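Local coordinates for thioredoxin domain-containing protein (Aeropyrum pernix, PDB 3HA9) that is uncharacterised but has a thioredoxin-like fold with a redox-type disulfide, and probably acts as an oxidoreductase with an antioxidant role, at residues A47-C52 with R129-I134; A73-T78 with P94-E99. All coordinates share one frame; numbering follows the deposited sequence.

Contact 1. Residues A47-C52 with R129-I134; sequences AWCPSC and RSIDYI
Asp132 has CG anti to its backbone N (chi1 -171°), and Ser51 has OG turned in between its own N and carbonyl carbon (chi1 68°). The two meet in a hydrogen bond of 2.7 Å from Ser51 OG to Asp132 OD2, received on the anti lone pair, the side away from OD1. OD1 is bonded in turn to Trp43 NE1 on strand 39-45, so both oxygens of the buried carboxylate are engaged and its rotation is restrained. An alanine here would probably leave the Ser51 hydroxyl and the Trp43 N-H without these acceptors, though CB would still lie against the sulfurs.

Those sulfurs form the Cys49-Cys52 disulfide. Ile131 O faces the bridge, 3.4 Å from Cys49 SG and 3.2 Å from Cys52 SG, while Asp132 CB packs beside them. The side chain of Ile131 packs alongside: CD1 sits 3.5 Å from Cys49 CB and also over one face of Trp48, a CH-pi contact 4.0 Å from the centroid of the six-membered ring, displaced toward the rim at CH2. Asp132 N bonds back to Ser130 OG, an ST turn. In thioredoxins this loop usually carries a cis-proline, but residues 129-134 contain no proline. A CxxC disulfide at the start of helix 52-65, faced by the loop entering strand 133-138, is nevertheless consistent with the redox site of thioredoxin-like proteins.

Contact 2. Residues A73-T78 with P94-E99; sequences AIDFWT and PPDTPE
The indole of Trp77 presents its edge to the 94-99 segment: Pro94 O lies in the ring plane, 3.0 Å from Trp77 NE1, and Asp96 N is near the same plane by CD1. The Pro94 bond is weak, bent to 121° at the hydrogen, and NE1 also donates to Pro93 O, its stronger partner. Trp48 packs against this indole edge-to-face. The other flat groups are the carboxylates of Asp75 and Asp96, turned 85° from each other, with Asp75 OD2 only 2.5 Å from Asp96 OD2.

The backbone of Trp77 is tied in as well. Its O accepts from Asp96 N at 2.8 Å, the donor standing nearly in line with the carbonyl bond, and Pro95 lies against the same oxygen, with CA 3.4 Å from Trp77 O. The site belongs to the long connection of the thioredoxin-like fold that leaves strand 69-75, passes through helices 79-85 and 98-108 and returns in strand 114-117, parallel to the first. Trp77 is the centre of an inverse gamma turn just past the end of strand 69-75. Just before it, Asp75 closes an Asx turn, OD1 accepting from Trp77 N at 2.9 Å; chi1 -175° sets CG anti to the backbone N, on the side of Asp96. Asp96 OD2 accepts from Ala47 N. Each segment supplies an N-cap: Thr78 OG1 caps helix 79-85 through Ala81 N and also bonds Asp118 O, and Thr97 OG1 bonds Met100 N at the head of helix 98-108.

In the fold
Contact 2 is nested along the chain inside the loop that contact 1 closes, and their centres stand about 11 Å apart. Both reach the same mixed sheet. Segment 47-52 is where they join: Ala47 N lies 2.7 Å from Asp96 OD2, a probable hydrogen bond, which ties the backbone just ahead of the Cys49-Cys52 disulfide to segment 94-99. Trp48 CD1 packs 3.5 Å from Asp96 OD1; the Asp96 side chain lies near the two cysteines without touching them. Elsewhere, Ser130 O lies 3.5 Å from Phe76 CZ. Contact 1 holds the probable redox site, and contact 2 lies beside it at the same end of the sheet.

Contact 1. Residues A47-C52 with R129-I134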
ATOM      1  N   ALA A  47      12.669   1.527  -2.966  1.00  9.88           N
ATOM      2  CA  ALA A  47      13.182   2.170  -4.174  1.00 10.71           C
ATOM      3  C   ALA A  47      14.214   1.316  -4.905  1.00 10.74           C
ATOM      4  O   ALA A  47      14.370   1.432  -6.118  1.00 11.35           O
ATOM      5  CB  ALA A  47      13.738   3.541  -3.850  1.00 10.40           C
ATOM      6  N   TRP A  48      14.897   0.441  -4.173  1.00 10.96           N
ATOM      7  CA  TRP A  48      15.895  -0.465  -4.766  1.00 11.02           C
ATOM      8  C   TRP A  48      15.355  -1.835  -5.215  1.00 11.97           C
ATOM      9  O   TRP A  48      16.080  -2.650  -5.782  1.00 12.07           O
ATOM     10  CB  TRP A  48      17.023  -0.684  -3.751  1.00 11.33           C
ATOM     11  CG  TRP A  48      16.545  -1.303  -2.487  1.00  9.67           C
ATOM     12  CD1 TRP A  48      16.065  -0.647  -1.392  1.00  8.48           C
ATOM     13  CD2 TRP A  48      16.519  -2.696  -2.162  1.00  9.76           C
ATOM     14  NE1 TRP A  48      15.711  -1.544  -0.420  1.00  9.58           N
ATOM     15  CE2 TRP A  48      15.990  -2.808  -0.857  1.00  9.24           C
ATOM     16  CE3 TRP A  48      16.876  -3.859  -2.849  1.00  9.62           C
ATOM     17  CZ2 TRP A  48      15.801  -4.043  -0.226  1.00 10.82           C
ATOM     18  CZ3 TRP A  48      16.697  -5.083  -2.221  1.00 11.41           C
ATOM     19  CH2 TRP A  48      16.173  -5.165  -0.917  1.00 10.41           C
ATOM     20  N   CYS A  49      14.078  -2.092  -4.973  1.00 12.19           N
ATOM     21  CA  CYS A  49      13.471  -3.391  -5.265  1.00 12.73           C
ATOM     22  C   CYS A  49      13.522  -3.663  -6.780  1.00 12.66           C
ATOM     23  O   CYS A  49      13.029  -2.856  -7.555  1.00 12.16           O
ATOM     24  CB  CYS A  49      12.027  -3.401  -4.708  1.00 13.26           C
ATOM     25  SG  CYS A  49      10.737  -4.374  -5.598  1.00 16.28           S
ATOM     26  N   PRO A  50      14.194  -4.761  -7.206  1.00 12.35           N
ATOM     27  CA  PRO A  50      14.319  -5.025  -8.633  1.00 13.04           C
ATOM     28  C   PRO A  50      12.987  -5.138  -9.368  1.00 13.35           C
ATOM     29  O   PRO A  50      12.833  -4.542 -10.448  1.00 14.21           O
ATOM     30  CB  PRO A  50      15.093  -6.349  -8.679  1.00 13.20           C
ATOM     31  CG  PRO A  50      15.952  -6.303  -7.447  1.00 12.90           C
ATOM     32  CD  PRO A  50      15.077  -5.635  -6.406  1.00 12.63           C
ATOM     33  N   SER A  51      12.041  -5.880  -8.788  1.00 12.72           N
ATOM     34  CA  SER A  51      10.746  -6.155  -9.420  1.00 12.49           C
ATOM     35  C   SER A  51       9.819  -4.935  -9.458  1.00 11.87           C
ATOM     36  O   SER A  51       8.874  -4.869 -10.247  1.00 11.62           O
ATOM     37  CB  SER A  51      10.055  -7.342  -8.737  1.00 13.01           C
ATOM     38  OG  SER A  51       9.663  -7.001  -7.407  1.00 12.67           O
ATOM     39  N   CYS A  52      10.108  -3.963  -8.619  1.00 11.53           N
ATOM     40  CA  CYS A  52       9.188  -2.847  -8.437  1.00 11.55           C
ATOM     41  C   CYS A  52       9.107  -1.937  -9.653  1.00 11.23           C
ATOM     42  O   CYS A  52       8.100  -1.266  -9.850  1.00 11.43           O
ATOM     43  CB  CYS A  52       9.537  -2.056  -7.177  1.00 11.54           C
ATOM     44  SG  CYS A  52       9.167  -2.981  -5.665  1.00 12.26           S
ATOM     45  N   ARG A 129       4.395  -9.563   2.830  1.00  8.97           N
ATOM     46  CA  ARG A 129       5.265 -10.737   2.648  1.00 10.09           C
ATOM     47  C   ARG A 129       6.542 -10.470   1.838  1.00  9.67           C
ATOM     48  O   ARG A 129       7.389 -11.351   1.727  1.00  9.34           O
ATOM     49  CB  ARG A 129       4.464 -11.872   1.970  1.00 10.66           C
ATOM     50  CG  ARG A 129       3.278 -12.374   2.786  1.00 12.38           C
ATOM     51  CD  ARG A 129       2.706 -13.634   2.153  1.00 16.20           C
ATOM     52  NE  ARG A 129       3.440 -14.826   2.579  1.00 19.07           N
ATOM     53  CZ  ARG A 129       3.250 -15.427   3.755  1.00 20.20           C
ATOM     54  NH1 ARG A 129       2.349 -14.957   4.611  1.00 19.62           N
ATOM     55  NH2 ARG A 129       3.940 -16.513   4.073  1.00 21.56           N
ATOM     56  N   SER A 130       6.685  -9.268   1.275  1.00 10.03           N
ATOM     57  CA  SER A 130       7.841  -8.965   0.392  1.00  9.63           C
ATOM     58  C   SER A 130       7.967  -7.469   0.175  1.00 10.26           C
ATOM     59  O   SER A 130       7.120  -6.701   0.652  1.00 10.25           O
ATOM     60  CB  SER A 130       7.652  -9.639  -0.974  1.00 10.71           C
ATOM     61  OG  SER A 130       6.663  -8.945  -1.738  1.00 11.76           O
ATOM     62  N   ILE A 131       9.020  -7.061  -0.533  1.00  9.15           N
ATOM     63  CA  ILE A 131       9.212  -5.649  -0.881  1.00 10.06           C
ATOM     64  C   ILE A 131       8.527  -5.248  -2.196  1.00  9.48           C
ATOM     65  O   ILE A 131       8.814  -4.191  -2.746  1.00  9.69           O
ATOM     66  CB  ILE A 131      10.725  -5.281  -0.942  1.00 10.05           C
ATOM     67  CG1 ILE A 131      11.432  -6.129  -1.997  1.00 11.87           C
ATOM     68  CG2 ILE A 131      11.371  -5.451   0.439  1.00 12.15           C
ATOM     69  CD1 ILE A 131      12.888  -5.726  -2.237  1.00 11.91           C
ATOM     70  N   ASP A 132       7.626  -6.091  -2.692  1.00  9.32           N
ATOM     71  CA  ASP A 132       6.796  -5.748  -3.851  1.00  9.71           C
ATOM     72  C   ASP A 132       5.467  -6.451  -3.628  1.00  9.51           C
ATOM     73  O   ASP A 132       5.182  -7.506  -4.204  1.00  9.75           O
ATOM     74  CB  ASP A 132       7.479  -6.157  -5.170  1.00  9.82           C
ATOM     75  CG  ASP A 132       6.757  -5.637  -6.416  1.00 11.35           C
ATOM     76  OD1 ASP A 132       5.656  -5.064  -6.294  1.00 11.84           O
ATOM     77  OD2 ASP A 132       7.274  -5.854  -7.549  1.00 12.72           O
ATOM     78  N   TYR A 133       4.644  -5.849  -2.779  1.00  9.39           N
ATOM     79  CA  TYR A 133       3.456  -6.525  -2.267  1.00  9.37           C
ATOM     80  C   TYR A 133       2.273  -5.608  -2.440  1.00  9.44           C
ATOM     81  O   TYR A 133       2.367  -4.418  -2.180  1.00  9.60           O
ATOM     82  CB  TYR A 133       3.669  -6.871  -0.775  1.00  9.12           C
ATOM     83  CG  TYR A 133       2.572  -7.725  -0.147  1.00  9.17           C
ATOM     84  CD1 TYR A 133       2.620  -9.121  -0.221  1.00  9.53           C
ATOM     85  CD2 TYR A 133       1.510  -7.128   0.547  1.00 10.60           C
ATOM     86  CE1 TYR A 133       1.625  -9.895   0.362  1.00 11.71           C
ATOM     87  CE2 TYR A 133       0.488  -7.904   1.126  1.00 11.66           C
ATOM     88  CZ  TYR A 133       0.569  -9.284   1.031  1.00 13.31           C
ATOM     89  OH  TYR A 133      -0.417 -10.061   1.586  1.00 14.72           O
ATOM     90  N   ILE A 134       1.151  -6.180  -2.869  1.00  9.65           N
ATOM     91  CA  ILE A 134      -0.024  -5.416  -3.271  1.00 10.31           C
ATOM     92  C   ILE A 134      -1.209  -5.808  -2.391  1.00  9.67           C
ATOM     93  O   ILE A 134      -1.453  -6.999  -2.177  1.00 10.93           O
ATOM     94  CB  ILE A 134      -0.348  -5.722  -4.772  1.00 10.57           C
ATOM     95  CG1 ILE A 134       0.675  -5.045  -5.704  1.00 11.29           C
ATOM     96  CG2 ILE A 134      -1.800  -5.355  -5.137  1.00 10.45           C
ATOM     97  CD1 ILE A 134       0.483  -3.538  -5.851  1.00 12.32           C
TER

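Contact 2. Residues A73-T78 with P94-E99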
ATOM      1  N   ALA A  73       1.560   4.477  -2.843  1.00 10.68           N
ATOM      2  CA  ALA A  73       2.906   3.889  -2.832  1.00 10.42           C
ATOM      3  C   ALA A  73       3.442   3.977  -1.426  1.00 10.11           C
ATOM      4  O   ALA A  73       3.563   5.072  -0.883  1.00 10.24           O
ATOM      5  CB  ALA A  73       3.838   4.607  -3.813  1.00 10.88           C
ATOM      6  N   ILE A  74       3.745   2.821  -0.829  1.00  9.48           N
ATOM      7  CA  ILE A  74       4.145   2.766   0.581  1.00  9.23           C
ATOM      8  C   ILE A  74       5.568   2.247   0.618  1.00  9.60           C
ATOM      9  O   ILE A  74       5.784   1.053   0.430  1.00  9.63           O
ATOM     10  CB  ILE A  74       3.242   1.846   1.437  1.00  9.35           C
ATOM     11  CG1 ILE A  74       1.804   2.347   1.424  1.00  8.58           C
ATOM     12  CG2 ILE A  74       3.787   1.787   2.899  1.00  9.18           C
ATOM     13  CD1 ILE A  74       0.760   1.380   2.057  1.00 10.71           C
ATOM     14  N   ASP A  75       6.528   3.139   0.858  1.00  9.57           N
ATOM     15  CA  ASP A  75       7.924   2.716   0.935  1.00  9.45           C
ATOM     16  C   ASP A  75       8.164   2.407   2.393  1.00  9.70           C
ATOM     17  O   ASP A  75       8.127   3.315   3.234  1.00 10.25           O
ATOM     18  CB  ASP A  75       8.856   3.843   0.446  1.00  9.51           C
ATOM     19  CG  ASP A  75      10.326   3.421   0.386  1.00  9.29           C
ATOM     20  OD1 ASP A  75      10.721   2.467   1.083  1.00  9.78           O
ATOM     21  OD2 ASP A  75      11.093   4.059  -0.377  1.00 10.51           O
ATOM     22  N   PHE A  76       8.392   1.126   2.696  1.00  9.60           N
ATOM     23  CA  PHE A  76       8.596   0.719   4.078  1.00  9.81           C
ATOM     24  C   PHE A  76      10.062   0.481   4.390  1.00 10.75           C
ATOM     25  O   PHE A  76      10.400  -0.017   5.477  1.00 11.07           O
ATOM     26  CB  PHE A  76       7.701  -0.496   4.455  1.00 10.00           C
ATOM     27  CG  PHE A  76       8.071  -1.802   3.776  1.00  9.10           C
ATOM     28  CD1 PHE A  76       8.943  -2.713   4.393  1.00  9.07           C
ATOM     29  CD2 PHE A  76       7.481  -2.154   2.568  1.00  9.82           C
ATOM     30  CE1 PHE A  76       9.237  -3.948   3.800  1.00 11.35           C
ATOM     31  CE2 PHE A  76       7.765  -3.382   1.961  1.00  9.60           C
ATOM     32  CZ  PHE A  76       8.641  -4.283   2.588  1.00  9.50           C
ATOM     33  N   TRP A  77      10.946   0.845   3.452  1.00 10.21           N
ATOM     34  CA  TRP A  77      12.369   0.593   3.650  1.00 10.19           C
ATOM     35  C   TRP A  77      12.980   1.763   4.442  1.00 10.11           C
ATOM     36  O   TRP A  77      13.769   2.556   3.931  1.00 10.37           O
ATOM     37  CB  TRP A  77      13.075   0.321   2.309  1.00  9.41           C
ATOM     38  CG  TRP A  77      14.372  -0.418   2.519  1.00 10.25           C
ATOM     39  CD1 TRP A  77      15.622   0.112   2.524  1.00  8.66           C
ATOM     40  CD2 TRP A  77      14.515  -1.806   2.814  1.00  9.44           C
ATOM     41  NE1 TRP A  77      16.553  -0.873   2.773  1.00 11.29           N
ATOM     42  CE2 TRP A  77      15.895  -2.061   2.949  1.00 10.93           C
ATOM     43  CE3 TRP A  77      13.609  -2.871   2.943  1.00  9.47           C
ATOM     44  CZ2 TRP A  77      16.395  -3.328   3.244  1.00 11.20           C
ATOM     45  CZ3 TRP A  77      14.117  -4.147   3.229  1.00 10.28           C
ATOM     46  CH2 TRP A  77      15.502  -4.354   3.371  1.00  9.79           C
ATOM     47  N   THR A  78      12.567   1.858   5.706  1.00 10.19           N
ATOM     48  CA  THR A  78      12.926   2.964   6.577  1.00 10.72           C
ATOM     49  C   THR A  78      13.706   2.460   7.785  1.00 11.50           C
ATOM     50  O   THR A  78      13.624   1.278   8.132  1.00 11.08           O
ATOM     51  CB  THR A  78      11.653   3.653   7.141  1.00 10.55           C
ATOM     52  OG1 THR A  78      10.886   2.700   7.901  1.00 11.53           O
ATOM     53  CG2 THR A  78      10.798   4.228   6.016  1.00  9.74           C
ATOM     54  N   PRO A  94      20.843   0.271   2.953  1.00 14.08           N
ATOM     55  CA  PRO A  94      20.459   1.193   4.011  1.00 14.01           C
ATOM     56  C   PRO A  94      19.037   1.662   3.742  1.00 13.59           C
ATOM     57  O   PRO A  94      18.492   1.360   2.667  1.00 13.19           O
ATOM     58  CB  PRO A  94      21.434   2.371   3.844  1.00 14.91           C
ATOM     59  CG  PRO A  94      22.478   1.917   2.898  1.00 15.97           C
ATOM     60  CD  PRO A  94      21.871   0.843   2.063  1.00 14.45           C
ATOM     61  N   PRO A  95      18.439   2.380   4.700  1.00 13.12           N
ATOM     62  CA  PRO A  95      17.112   2.936   4.464  1.00 12.30           C
ATOM     63  C   PRO A  95      17.056   3.825   3.230  1.00 11.72           C
ATOM     64  O   PRO A  95      18.018   4.533   2.903  1.00 11.49           O
ATOM     65  CB  PRO A  95      16.852   3.799   5.700  1.00 12.55           C
ATOM     66  CG  PRO A  95      17.776   3.287   6.739  1.00 13.12           C
ATOM     67  CD  PRO A  95      18.979   2.779   6.011  1.00 13.47           C
ATOM     68  N   ASP A  96      15.922   3.783   2.547  1.00 11.43           N
ATOM     69  CA  ASP A  96      15.639   4.716   1.468  1.00 11.64           C
ATOM     70  C   ASP A  96      15.464   6.113   2.050  1.00 12.06           C
ATOM     71  O   ASP A  96      14.773   6.299   3.052  1.00 12.72           O
ATOM     72  CB  ASP A  96      14.306   4.365   0.805  1.00 11.00           C
ATOM     73  CG  ASP A  96      14.398   3.237  -0.214  1.00 12.21           C
ATOM     74  OD1 ASP A  96      15.500   2.703  -0.500  1.00 13.09           O
ATOM     75  OD2 ASP A  96      13.303   2.893  -0.748  1.00 10.04           O
ATOM     76  N   THR A  97      16.055   7.097   1.393  1.00 12.75           N
ATOM     77  CA  THR A  97      15.786   8.489   1.739  1.00 12.44           C
ATOM     78  C   THR A  97      14.499   8.900   1.021  1.00 12.56           C
ATOM     79  O   THR A  97      14.144   8.301  -0.002  1.00 11.46           O
ATOM     80  CB  THR A  97      16.937   9.397   1.272  1.00 12.61           C
ATOM     81  OG1 THR A  97      17.027   9.337  -0.158  1.00 12.52           O
ATOM     82  CG2 THR A  97      18.268   8.932   1.870  1.00 13.87           C
ATOM     83  N   PRO A  98      13.783   9.909   1.548  1.00 12.31           N
ATOM     84  CA  PRO A  98      12.630  10.442   0.816  1.00 12.55           C
ATOM     85  C   PRO A  98      13.007  10.835  -0.618  1.00 12.45           C
ATOM     86  O   PRO A  98      12.205  10.639  -1.532  1.00 12.24           O
ATOM     87  CB  PRO A  98      12.233  11.669   1.634  1.00 12.48           C
ATOM     88  CG  PRO A  98      12.628  11.281   3.035  1.00 12.45           C
ATOM     89  CD  PRO A  98      13.881  10.480   2.910  1.00 12.98           C
ATOM     90  N   GLU A  99      14.212  11.373  -0.815  1.00 13.49           N
ATOM     91  CA  GLU A  99      14.681  11.737  -2.163  1.00 13.62           C
ATOM     92  C   GLU A  99      14.717  10.533  -3.116  1.00 13.68           C
ATOM     93  O   GLU A  99      14.304  10.637  -4.265  1.00 12.79           O
ATOM     94  CB  GLU A  99      16.069  12.414  -2.095  1.00 14.29           C
ATOM     95  CG  GLU A  99      16.707  12.690  -3.467  1.00 17.73           C
ATOM     96  CD  GLU A  99      18.150  13.233  -3.415  1.00 20.89           C
ATOM     97  OE1 GLU A  99      18.726  13.426  -2.309  1.00 22.83           O
ATOM     98  OE2 GLU A  99      18.713  13.494  -4.507  1.00 22.46           O
TER